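Local coordinates for putative peptide ABC-transport system periplasmic peptide-binding protein (Campylobacter jejuni, PDB 4OEV) that binds a nickel(II) ion outside the cytoplasm, here together with oxalate, as the extracytoplasmic binding protein of an ABC-type nickel importer, at residues N31-G36 against V174-N179; D70-W73 against V77-S80; F86-F91 against K108-L113; K140-N145 against S151-N156. All coordinates share one frame; numbering follows the deposited sequence.

Contact 1 of 4, residues N31-G36 against V174-N179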
loop_
_atom_site.group_PDB
_atom_site.type_symbol
_atom_site.label_atom_id
_atom_site.label_comp_id
_atom_site.label_asym_id
_atom_site.label_seq_id
_atom_site.Cartn_x
_atom_site.Cartn_y
_atom_site.Cartn_z
ATOM N N ASN A 31 -8.942 5.967 8.171
ATOM C CA ASN A 31 -8.229 7.072 8.843
ATOM C C ASN A 31 -9.063 8.348 9.059
ATOM O O ASN A 31 -8.588 9.296 9.686
ATOM C CB ASN A 31 -6.962 7.423 8.054
ATOM C CG ASN A 31 -5.827 6.444 8.311
ATOM O OD1 ASN A 31 -5.638 5.483 7.555
ATOM N ND2 ASN A 31 -5.054 6.691 9.368
ATOM N N LEU A 32 -10.297 8.385 8.549
ATOM C CA LEU A 32 -11.218 9.506 8.847
ATOM C C LEU A 32 -11.976 9.224 10.153
ATOM O O LEU A 32 -12.109 10.090 11.034
ATOM C CB LEU A 32 -12.212 9.697 7.717
ATOM C CG LEU A 32 -11.571 9.943 6.349
ATOM C CD1 LEU A 32 -12.622 10.000 5.269
ATOM C CD2 LEU A 32 -10.791 11.256 6.398
ATOM N N VAL A 33 -12.474 7.997 10.267
ATOM C CA VAL A 33 -13.283 7.588 11.413
ATOM C C VAL A 33 -12.438 7.207 12.635
ATOM O O VAL A 33 -12.833 7.440 13.793
ATOM C CB VAL A 33 -14.192 6.404 10.983
ATOM C CG1 VAL A 33 -15.045 5.889 12.122
ATOM C CG2 VAL A 33 -15.055 6.826 9.792
ATOM N N PHE A 34 -11.268 6.624 12.396
ATOM C CA PHE A 34 -10.470 6.102 13.514
ATOM C C PHE A 34 -9.180 6.871 13.691
ATOM O O PHE A 34 -8.741 7.586 12.771
ATOM C CB PHE A 34 -10.157 4.623 13.299
ATOM C CG PHE A 34 -11.379 3.769 13.219
ATOM C CD1 PHE A 34 -11.907 3.195 14.371
ATOM C CD2 PHE A 34 -12.021 3.565 12.011
ATOM C CE1 PHE A 34 -13.059 2.415 14.306
ATOM C CE2 PHE A 34 -13.169 2.789 11.926
ATOM C CZ PHE A 34 -13.685 2.195 13.082
ATOM N N SER A 35 -8.599 6.763 14.880
ATOM C CA SER A 35 -7.263 7.278 15.090
ATOM C C SER A 35 -6.527 6.319 15.973
ATOM O O SER A 35 -7.154 5.591 16.760
ATOM C CB SER A 35 -7.296 8.683 15.695
ATOM O OG SER A 35 -7.947 8.638 16.943
ATOM N N GLY A 36 -5.196 6.359 15.878
ATOM C CA GLY A 36 -4.332 5.413 16.549
ATOM C C GLY A 36 -3.561 6.071 17.669
ATOM O O GLY A 36 -3.747 7.271 17.953
ATOM N N VAL A 174 -19.021 7.174 0.488
ATOM C CA VAL A 174 -19.294 7.153 1.926
ATOM C C VAL A 174 -19.347 8.612 2.328
ATOM O O VAL A 174 -18.535 9.395 1.833
ATOM C CB VAL A 174 -18.209 6.389 2.742
ATOM C CG1 VAL A 174 -18.676 6.125 4.160
ATOM C CG2 VAL A 174 -17.813 5.052 2.055
ATOM N N GLU A 175 -20.323 8.991 3.156
ATOM C CA GLU A 175 -20.478 10.375 3.609
ATOM C C GLU A 175 -20.201 10.518 5.117
ATOM O O GLU A 175 -20.650 9.700 5.924
ATOM C CB GLU A 175 -21.877 10.900 3.286
ATOM C CG GLU A 175 -22.162 12.296 3.903
ATOM C CD GLU A 175 -23.594 12.748 3.692
ATOM O OE1 GLU A 175 -24.259 12.106 2.846
ATOM O OE2 GLU A 175 -24.047 13.735 4.364
ATOM N N PHE A 176 -19.452 11.561 5.479
ATOM C CA PHE A 176 -19.063 11.826 6.856
ATOM C C PHE A 176 -19.459 13.225 7.281
ATOM O O PHE A 176 -19.708 14.085 6.437
ATOM C CB PHE A 176 -17.560 11.692 7.035
ATOM C CG PHE A 176 -17.015 10.385 6.543
ATOM C CD1 PHE A 176 -16.621 10.230 5.217
ATOM C CD2 PHE A 176 -16.921 9.297 7.401
ATOM C CE1 PHE A 176 -16.115 9.007 4.757
ATOM C CE2 PHE A 176 -16.408 8.056 6.928
ATOM C CZ PHE A 176 -16.020 7.924 5.611
ATOM N N LYS A 177 -19.486 13.444 8.593
ATOM C CA LYS A 177 -19.595 14.800 9.131
ATOM C C LYS A 177 -18.510 15.008 10.179
ATOM O O LYS A 177 -18.006 14.038 10.776
ATOM C CB LYS A 177 -21.007 15.073 9.660
ATOM C CG LYS A 177 -21.483 14.214 10.842
ATOM C CD LYS A 177 -22.877 14.711 11.337
ATOM C CE LYS A 177 -23.434 13.852 12.489
ATOM N NZ LYS A 177 -24.704 14.427 13.101
ATOM N N ALA A 178 -18.118 16.264 10.373
ATOM C CA ALA A 178 -17.022 16.591 11.280
ATOM C C ALA A 178 -17.300 16.097 12.712
ATOM O O ALA A 178 -18.448 16.083 13.150
ATOM C CB ALA A 178 -16.773 18.084 11.293
ATOM N N ASN A 179 -16.235 15.657 13.389
ATOM C CA ASN A 179 -16.282 15.286 14.795
ATOM C C ASN A 179 -16.089 16.545 15.629
ATOM O O ASN A 179 -14.963 17.028 15.769
ATOM C CB ASN A 179 -15.206 14.235 15.116
ATOM C CG ASN A 179 -15.129 13.896 16.620
ATOM O OD1 ASN A 179 -15.920 14.394 17.426
ATOM N ND2 ASN A 179 -14.178 13.031 16.989
#
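Phe176 meets two residues of the short helix 30-33, and the ring carries the whole contact. The tight part is the apolar packing on that ring. Leu32 brings CD1 over one face, displaced toward the rim, with CE1 of Phe176 3.7 Å from CD1 of Leu32; the methyl lies 26° off the ring normal, a CH-pi contact. Val33 comes obliquely to the same ring, its CG2 3.4 Å from CE2 of Phe176. That methyl stands anti to the carbonyl carbon of Val33, while CG1 (chi1 179°) instead lies against one face of the Phe34 ring. Both side chains cross Phe176 at about a right angle, and no hydrogen bond links the two segments. The three residues are buried.

The looser side lies at the flanks, where side chains do not meet the other segment. Asn31, seen to bind magnesium in this protein although no such ion sits on this chain, is exposed, as is Lys177, while Glu175 forms a salt bridge with Arg191. Leu32 and Phe176 both also touch Ile194 of strand 191-196. The arrangement is helix-on-sheet packing: the short helix sits against a mixed four-stranded sheet of this family 5 solute-binding protein.

Contact 2 of 4, residues D70-W73 against V77-S80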
loop_
_atom_site.group_PDB
_atom_site.type_symbol
_atom_site.label_atom_id
_atom_site.label_comp_id
_atom_site.label_asym_id
_atom_site.label_seq_id
_atom_site.Cartn_x
_atom_site.Cartn_y
_atom_site.Cartn_z
ATOM N N ASP A 70 -8.477 12.663 27.687
ATOM C CA ASP A 70 -9.513 13.587 27.220
ATOM C C ASP A 70 -10.159 13.207 25.886
ATOM O O ASP A 70 -10.699 14.061 25.185
ATOM C CB ASP A 70 -8.925 15.000 27.108
ATOM C CG ASP A 70 -7.852 15.105 26.051
ATOM O OD1 ASP A 70 -7.314 14.056 25.609
ATOM O OD2 ASP A 70 -7.551 16.255 25.645
ATOM N N VAL A 71 -10.109 11.924 25.522
ATOM C CA VAL A 71 -10.657 11.506 24.236
ATOM C C VAL A 71 -12.031 10.850 24.339
ATOM O O VAL A 71 -12.268 10.025 25.215
ATOM C CB VAL A 71 -9.686 10.535 23.529
ATOM C CG1 VAL A 71 -10.303 9.992 22.240
ATOM C CG2 VAL A 71 -8.328 11.219 23.303
ATOM N N LEU A 72 -12.942 11.256 23.469
ATOM C CA LEU A 72 -14.225 10.581 23.322
ATOM C C LEU A 72 -14.301 9.807 21.990
ATOM O O LEU A 72 -13.807 10.284 20.976
ATOM C CB LEU A 72 -15.375 11.572 23.357
ATOM C CG LEU A 72 -15.962 12.037 24.694
ATOM C CD1 LEU A 72 -15.071 11.629 25.884
ATOM C CD2 LEU A 72 -16.233 13.524 24.609
ATOM N N TRP A 73 -14.929 8.626 22.040
ATOM C CA TRP A 73 -15.461 7.924 20.872
ATOM C C TRP A 73 -16.613 8.752 20.306
ATOM O O TRP A 73 -17.161 9.582 20.998
ATOM C CB TRP A 73 -15.982 6.534 21.245
ATOM C CG TRP A 73 -14.942 5.565 21.712
ATOM C CD1 TRP A 73 -14.687 5.169 23.005
ATOM C CD2 TRP A 73 -14.017 4.861 20.885
ATOM N NE1 TRP A 73 -13.655 4.257 23.023
ATOM C CE2 TRP A 73 -13.226 4.049 21.737
ATOM C CE3 TRP A 73 -13.774 4.844 19.501
ATOM C CZ2 TRP A 73 -12.214 3.219 21.248
ATOM C CZ3 TRP A 73 -12.764 4.009 19.009
ATOM C CH2 TRP A 73 -11.986 3.229 19.866
ATOM N N VAL A 77 -18.809 7.857 24.623
ATOM C CA VAL A 77 -18.107 7.064 25.630
ATOM C C VAL A 77 -16.631 7.466 25.645
ATOM O O VAL A 77 -16.063 7.783 24.595
ATOM C CB VAL A 77 -18.279 5.564 25.333
ATOM C CG1 VAL A 77 -17.489 4.707 26.283
ATOM C CG2 VAL A 77 -19.759 5.191 25.307
ATOM N N LYS A 78 -16.010 7.496 26.812
ATOM C CA LYS A 78 -14.606 7.875 26.915
ATOM C C LYS A 78 -13.707 6.780 26.303
ATOM O O LYS A 78 -14.058 5.594 26.313
ATOM C CB LYS A 78 -14.189 8.079 28.369
ATOM C CG LYS A 78 -14.968 9.147 29.177
ATOM C CD LYS A 78 -14.458 9.142 30.609
ATOM C CE LYS A 78 -15.337 9.991 31.514
ATOM N NZ LYS A 78 -14.971 9.916 32.956
ATOM N N PHE A 79 -12.538 7.198 25.822
ATOM C CA PHE A 79 -11.512 6.291 25.338
ATOM C C PHE A 79 -10.599 5.987 26.511
ATOM O O PHE A 79 -10.166 6.922 27.189
ATOM C CB PHE A 79 -10.727 6.916 24.177
ATOM C CG PHE A 79 -9.440 6.213 23.874
ATOM C CD1 PHE A 79 -9.440 5.000 23.189
ATOM C CD2 PHE A 79 -8.232 6.765 24.255
ATOM C CE1 PHE A 79 -8.272 4.346 22.914
ATOM C CE2 PHE A 79 -7.055 6.127 23.961
ATOM C CZ PHE A 79 -7.077 4.899 23.284
ATOM N N SER A 80 -10.334 4.697 26.756
ATOM C CA SER A 80 -9.540 4.250 27.888
ATOM C C SER A 80 -8.507 3.181 27.547
ATOM O O SER A 80 -8.429 2.710 26.416
ATOM C CB SER A 80 -10.449 3.676 28.975
ATOM O OG SER A 80 -11.292 2.657 28.438
#
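Trp73 and Phe79 form an offset edge-to-face pair across a short beta-hairpin turn-back between strand 62-67 and helix 81-92. It has a single antiparallel bridge, with Leu72 and Lys78 as its non-hydrogen-bonded pair, and two backbone bonds flank it. Phe79 N donates to Val71 O at 2.9 Å, and Trp73 N donates to Val77 O at the same length.

The aromatic planes stand at 72°, with the edge of Phe79 turned toward the face of the six-membered ring of Trp73; the centroids are 5.9 Å apart. Phe79 leaves the backbone on the side of Val71 and Trp73, and chi1 of 164°, with CG opposite the backbone nitrogen, turns the ring so that CD1 comes near CZ2 of Trp73. Val71 runs side by side with Phe79, pointing the same way, and its CG1 packs 3.7 Å from CB of Phe79. Together the three residues make the buried side, where Val71 also touches Leu50 and Tyr183.

Leu72 and Lys78 take the other side. The CD1 methyl of Leu72 folds back to within 3.9 Å of CA of Lys78, and the extended lysine chain passes it at an oblique angle.

The indole turns an edge to the backbone: the carbonyl oxygens of Val77 and Lys78 both lie there, near the ring plane. Its polar end is held by the helix that follows, NE1 hydrogen-bonding Asp83 OD2, an oxygen that the backbone N of Ser80 also reaches. On the pyrrole edge, CD1 of Trp73 comes 3.4 Å from the O atom of Lys78.

Contact 3 of 4, residues F86-F91 against K108-L113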
loop_
_atom_site.group_PDB
_atom_site.type_symbol
_atom_site.label_atom_id
_atom_site.label_comp_id
_atom_site.label_asym_id
_atom_site.label_seq_id
_atom_site.Cartn_x
_atom_site.Cartn_y
_atom_site.Cartn_z
ATOM N N PHE A 86 -8.139 -4.200 24.276
ATOM C CA PHE A 86 -9.084 -4.929 23.451
ATOM C C PHE A 86 -8.576 -4.959 21.987
ATOM O O PHE A 86 -8.597 -5.995 21.339
ATOM C CB PHE A 86 -10.472 -4.302 23.524
ATOM C CG PHE A 86 -11.420 -4.823 22.490
ATOM C CD1 PHE A 86 -12.089 -6.022 22.679
ATOM C CD2 PHE A 86 -11.615 -4.126 21.296
ATOM C CE1 PHE A 86 -12.958 -6.497 21.710
ATOM C CE2 PHE A 86 -12.464 -4.611 20.314
ATOM C CZ PHE A 86 -13.134 -5.792 20.511
ATOM N N SER A 87 -8.152 -3.795 21.496
ATOM C CA SER A 87 -7.736 -3.653 20.078
ATOM C C SER A 87 -6.532 -4.490 19.675
ATOM O O SER A 87 -6.558 -5.250 18.702
ATOM C CB SER A 87 -7.437 -2.182 19.809
ATOM O OG SER A 87 -8.589 -1.423 19.987
ATOM N N ILE A 88 -5.452 -4.319 20.407
ATOM C CA ILE A 88 -4.237 -5.047 20.143
ATOM C C ILE A 88 -4.496 -6.557 20.245
ATOM O O ILE A 88 -4.083 -7.310 19.390
ATOM C CB ILE A 88 -3.175 -4.654 21.175
ATOM C CG1 ILE A 88 -2.500 -3.342 20.840
ATOM C CG2 ILE A 88 -2.152 -5.720 21.329
ATOM C CD1 ILE A 88 -1.541 -2.942 21.960
ATOM N N GLU A 89 -5.248 -6.990 21.259
ATOM C CA GLU A 89 -5.592 -8.397 21.354
ATOM C C GLU A 89 -6.470 -8.846 20.189
ATOM O O GLU A 89 -6.337 -9.993 19.694
ATOM C CB GLU A 89 -6.268 -8.663 22.699
ATOM C CG GLU A 89 -5.251 -8.603 23.778
ATOM C CD GLU A 89 -5.815 -8.854 25.178
ATOM O OE1 GLU A 89 -7.048 -8.964 25.367
ATOM O OE2 GLU A 89 -4.976 -8.954 26.075
ATOM N N ALA A 90 -7.292 -7.918 19.706
ATOM C CA ALA A 90 -8.200 -8.197 18.615
ATOM C C ALA A 90 -7.441 -8.473 17.313
ATOM O O ALA A 90 -7.796 -9.413 16.624
ATOM C CB ALA A 90 -9.181 -7.041 18.407
ATOM N N PHE A 91 -6.393 -7.692 17.029
ATOM C CA PHE A 91 -5.568 -7.818 15.820
ATOM C C PHE A 91 -4.758 -9.120 15.836
ATOM O O PHE A 91 -4.463 -9.685 14.791
ATOM C CB PHE A 91 -4.610 -6.645 15.697
ATOM C CG PHE A 91 -5.302 -5.275 15.675
ATOM C CD1 PHE A 91 -6.604 -5.118 15.187
ATOM C CD2 PHE A 91 -4.645 -4.167 16.171
ATOM C CE1 PHE A 91 -7.218 -3.859 15.135
ATOM C CE2 PHE A 91 -5.263 -2.888 16.163
ATOM C CZ PHE A 91 -6.556 -2.746 15.653
ATOM N N LYS A 108 3.156 -10.501 23.434
ATOM C CA LYS A 108 2.950 -11.559 24.390
ATOM C C LYS A 108 1.840 -11.240 25.393
ATOM O O LYS A 108 0.985 -12.085 25.654
ATOM C CB LYS A 108 4.239 -11.846 25.132
ATOM C CG LYS A 108 4.097 -12.961 26.187
ATOM C CD LYS A 108 5.435 -13.255 26.744
ATOM C CE LYS A 108 5.331 -14.365 27.782
ATOM N NZ LYS A 108 6.684 -14.792 28.211
ATOM N N SER A 109 1.854 -10.019 25.937
ATOM C CA SER A 109 0.877 -9.586 26.924
ATOM C C SER A 109 0.662 -8.077 26.870
ATOM O O SER A 109 1.601 -7.317 26.554
ATOM C CB SER A 109 1.333 -9.956 28.341
ATOM O OG SER A 109 2.551 -9.278 28.621
ATOM N N VAL A 110 -0.566 -7.672 27.182
ATOM C CA VAL A 110 -0.950 -6.260 27.334
ATOM C C VAL A 110 -1.506 -6.047 28.749
ATOM O O VAL A 110 -2.548 -6.605 29.088
ATOM C CB VAL A 110 -2.021 -5.828 26.344
ATOM C CG1 VAL A 110 -2.346 -4.357 26.520
ATOM C CG2 VAL A 110 -1.579 -6.156 24.871
ATOM N N GLU A 111 -0.790 -5.280 29.564
ATOM C CA GLU A 111 -1.191 -5.049 30.986
ATOM C C GLU A 111 -1.690 -3.617 31.198
ATOM O O GLU A 111 -0.919 -2.683 31.002
ATOM C CB GLU A 111 -0.025 -5.250 31.940
ATOM C CG GLU A 111 0.658 -6.602 32.035
ATOM C CD GLU A 111 1.967 -6.466 32.800
ATOM O OE1 GLU A 111 3.022 -6.843 32.228
ATOM O OE2 GLU A 111 1.927 -5.931 33.955
ATOM N N ILE A 112 -2.928 -3.446 31.662
ATOM C CA ILE A 112 -3.437 -2.129 32.049
ATOM C C ILE A 112 -2.957 -1.837 33.480
ATOM O O ILE A 112 -3.425 -2.498 34.405
ATOM C CB ILE A 112 -4.988 -2.106 31.964
ATOM C CG1 ILE A 112 -5.425 -2.345 30.509
ATOM C CG2 ILE A 112 -5.537 -0.777 32.508
ATOM C CD1 ILE A 112 -6.896 -2.749 30.308
ATOM N N LEU A 113 -1.969 -0.939 33.658
ATOM C CA LEU A 113 -1.396 -0.690 35.023
ATOM C C LEU A 113 -2.073 0.508 35.707
ATOM O O LEU A 113 -2.094 0.619 36.952
ATOM C CB LEU A 113 0.139 -0.514 34.976
ATOM C CG LEU A 113 0.962 -1.785 34.600
ATOM C CD1 LEU A 113 2.445 -1.528 34.264
ATOM C CD2 LEU A 113 0.853 -2.890 35.633
#
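Residues 86-91 of helix 81-92 run roughly antiparallel to residues 108-113 of strand 107-114, with no hydrogen bond between them; the closest CA atoms are those of Glu89 and Val110, 7.9 Å apart. Ile88 and Val110 bridge that gap, each with its CB directed at the other segment. They meet through a single pair of methyls, CG2 of Ile88 to CG2 of Val110 at 3.6 Å, approaching on a slant. In Ile88 the touching methyl is the one anti to the backbone N, whereas CG1 (chi1 -80°) stands beside that nitrogen. Val110 offers the branch anti to its carbonyl carbon.

Glu89 borders this pair, its OE2 4.3 Å from CB of Val110. That oxygen is paired with Lys85, one turn earlier in the helix, in a salt bridge, and the Lys85 amine also hydrogen-bonds Val110 O.

Ile88 further touches Ile120 of the adjacent strand 117-122, and next to Val110 the strand carries a classic beta bulge, where Lys108 and Ser109 both face Thr121. What results is a buried apolar join between helix and sheet, bordered by a lysine that links carboxylate and strand carbonyl and probably offsets the charge of Glu89 there.

Contact 4 of 4, residues K140-N145 against S151-N156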
loop_
_atom_site.group_PDB
_atom_site.type_symbol
_atom_site.label_atom_id
_atom_site.label_comp_id
_atom_site.label_asym_id
_atom_site.label_seq_id
_atom_site.Cartn_x
_atom_site.Cartn_y
_atom_site.Cartn_z
ATOM N N LYS A 140 -13.989 -1.179 22.581
ATOM C CA LYS A 140 -14.347 -2.351 23.385
ATOM C C LYS A 140 -15.830 -2.395 23.715
ATOM O O LYS A 140 -16.475 -3.420 23.528
ATOM C CB LYS A 140 -13.515 -2.375 24.654
ATOM C CG LYS A 140 -13.856 -3.503 25.622
ATOM C CD LYS A 140 -12.777 -3.616 26.657
ATOM C CE LYS A 140 -13.009 -4.773 27.628
ATOM N NZ LYS A 140 -14.092 -4.436 28.587
ATOM N N HIS A 141 -16.396 -1.263 24.144
ATOM C CA HIS A 141 -17.771 -1.276 24.648
ATOM C C HIS A 141 -18.816 -1.611 23.591
ATOM O O HIS A 141 -19.975 -1.886 23.958
ATOM C CB HIS A 141 -18.127 0.081 25.306
ATOM C CG HIS A 141 -18.268 1.203 24.331
ATOM N ND1 HIS A 141 -17.218 2.030 23.999
ATOM C CD2 HIS A 141 -19.332 1.638 23.611
ATOM C CE1 HIS A 141 -17.627 2.928 23.113
ATOM N NE2 HIS A 141 -18.905 2.708 22.853
ATOM N N LEU A 142 -18.430 -1.521 22.307
ATOM C CA LEU A 142 -19.302 -1.863 21.168
ATOM C C LEU A 142 -18.991 -3.219 20.475
ATOM O O LEU A 142 -19.874 -3.796 19.843
ATOM C CB LEU A 142 -19.224 -0.779 20.069
ATOM C CG LEU A 142 -19.736 0.618 20.474
ATOM C CD1 LEU A 142 -19.342 1.662 19.446
ATOM C CD2 LEU A 142 -21.250 0.625 20.682
ATOM N N LEU A 143 -17.772 -3.730 20.626
ATOM C CA LEU A 143 -17.326 -4.899 19.859
ATOM C C LEU A 143 -16.911 -6.105 20.733
ATOM O O LEU A 143 -16.637 -7.202 20.208
ATOM C CB LEU A 143 -16.169 -4.472 18.955
ATOM C CG LEU A 143 -16.489 -3.519 17.788
ATOM C CD1 LEU A 143 -15.199 -2.907 17.216
ATOM C CD2 LEU A 143 -17.183 -4.272 16.633
ATOM N N GLU A 144 -16.874 -5.929 22.059
ATOM C CA GLU A 144 -16.316 -7.004 22.880
ATOM C C GLU A 144 -17.177 -8.254 22.779
ATOM O O GLU A 144 -16.652 -9.358 22.873
ATOM C CB GLU A 144 -16.135 -6.564 24.325
ATOM C CG GLU A 144 -17.413 -6.382 25.093
ATOM C CD GLU A 144 -17.158 -5.738 26.443
ATOM O OE1 GLU A 144 -16.158 -6.134 27.079
ATOM O OE2 GLU A 144 -17.934 -4.834 26.855
ATOM N N ASN A 145 -18.463 -8.101 22.478
ATOM C CA ASN A 145 -19.330 -9.258 22.247
ATOM C C ASN A 145 -19.721 -9.470 20.787
ATOM O O ASN A 145 -20.675 -10.194 20.485
ATOM C CB ASN A 145 -20.585 -9.149 23.101
ATOM C CG ASN A 145 -20.289 -9.349 24.559
ATOM O OD1 ASN A 145 -19.393 -10.116 24.902
ATOM N ND2 ASN A 145 -21.043 -8.674 25.434
ATOM N N SER A 151 -19.529 -8.133 11.903
ATOM C CA SER A 151 -20.359 -7.204 12.713
ATOM C C SER A 151 -20.933 -6.088 11.851
ATOM O O SER A 151 -20.280 -5.654 10.899
ATOM C CB SER A 151 -19.529 -6.595 13.841
ATOM O OG SER A 151 -20.290 -5.704 14.660
ATOM N N SER A 152 -22.144 -5.629 12.182
ATOM C CA SER A 152 -22.764 -4.539 11.428
ATOM C C SER A 152 -22.027 -3.231 11.700
ATOM O O SER A 152 -22.116 -2.277 10.911
ATOM C CB SER A 152 -24.247 -4.430 11.754
ATOM O OG SER A 152 -24.475 -4.204 13.140
ATOM N N PHE A 153 -21.253 -3.230 12.787
ATOM C CA PHE A 153 -20.258 -2.188 13.047
ATOM C C PHE A 153 -19.448 -1.808 11.833
ATOM O O PHE A 153 -19.204 -0.626 11.596
ATOM C CB PHE A 153 -19.277 -2.668 14.099
ATOM C CG PHE A 153 -18.224 -1.659 14.473
ATOM C CD1 PHE A 153 -16.978 -1.657 13.869
ATOM C CD2 PHE A 153 -18.478 -0.739 15.494
ATOM C CE1 PHE A 153 -16.015 -0.736 14.235
ATOM C CE2 PHE A 153 -17.523 0.179 15.869
ATOM C CZ PHE A 153 -16.288 0.185 15.251
ATOM N N ASN A 154 -19.008 -2.818 11.071
ATOM C CA ASN A 154 -18.112 -2.578 9.966
ATOM C C ASN A 154 -18.727 -1.692 8.900
ATOM O O ASN A 154 -18.010 -1.143 8.074
ATOM C CB ASN A 154 -17.642 -3.911 9.345
ATOM C CG ASN A 154 -16.862 -4.752 10.321
ATOM O OD1 ASN A 154 -16.272 -4.224 11.256
ATOM N ND2 ASN A 154 -16.846 -6.070 10.111
ATOM N N GLN A 155 -20.050 -1.570 8.890
ATOM C CA GLN A 155 -20.692 -0.645 7.955
ATOM C C GLN A 155 -21.330 0.540 8.693
ATOM O O GLN A 155 -21.981 1.362 8.073
ATOM C CB GLN A 155 -21.745 -1.368 7.112
ATOM C CG GLN A 155 -21.191 -2.437 6.145
ATOM C CD GLN A 155 -20.798 -3.726 6.862
ATOM O OE1 GLN A 155 -21.470 -4.157 7.797
ATOM N NE2 GLN A 155 -19.711 -4.339 6.426
ATOM N N ASN A 156 -21.143 0.603 10.014
ATOM C CA ASN A 156 -21.620 1.715 10.870
ATOM C C ASN A 156 -20.555 2.048 11.908
ATOM O O ASN A 156 -20.841 2.034 13.105
ATOM C CB ASN A 156 -22.913 1.336 11.597
ATOM C CG ASN A 156 -24.068 1.080 10.656
ATOM O OD1 ASN A 156 -24.902 1.961 10.425
ATOM N ND2 ASN A 156 -24.123 -0.132 10.096
#
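Leu143 lies over one face of the Phe153 ring, and its branches spread across that face. The bond from CA to CB is directed at residues 151-156, while CB itself rests against the Phe86 ring of helix 81-92. From there chi1 of -69° sets CG opposite the carbonyl carbon, and CG comes 4.1 Å from CD2 of Phe153. The CD1 methyl goes on to the middle of the ring, 3.8 Å from the Phe153 centroid and only 12° off its normal, a CH-pi contact. CD2 takes the near end, 3.5 Å from CG of Phe153, and also reaches OG of Ser151 at 3.9 Å. The two side chains cross at about a right angle.

Leu142 touches the same ring at its edge, near the plane, where its CD1 is 4.3 Å from CE2 of Phe153. Ser151 helps set the turn that presents the ring: its OG accepts from the N of Phe153 at 3.2 Å, an ST turn, and is also hydrogen-bonded to Glu146 OE1.

Thus the 3-10 segment 152-155 packs against helix 140-143 through one aromatic ring. Asn154 bonds to Asn19, and the chain continues from here into strand 163-169 of the mixed sheet that also holds strand 173-178.

Contacts 2, 3 and 4 follow one another along the chain, all inside the long loop that contact 1 closes between helix 30-33 and strand 173-178. Centres lie between 15 Å (contacts 1 and 2) and 24 Å (contacts 1 and 3) apart. Contact 4 is the meeting point: Phe153 touches Phe34 of contact 1, His141 packs on Val77 and Trp73 of contact 2, and Phe86 of contact 3 packs on Lys140, Leu143 and Glu144. Helix 81-92 follows contact 2 and in contact 3 packs on the antiparallel sheet that includes 107-114; contact 1 uses the mixed sheet that includes 173-178. Through contact 4 the four probably form one packed region; contacts 2 to 4 lie away from the nickel site.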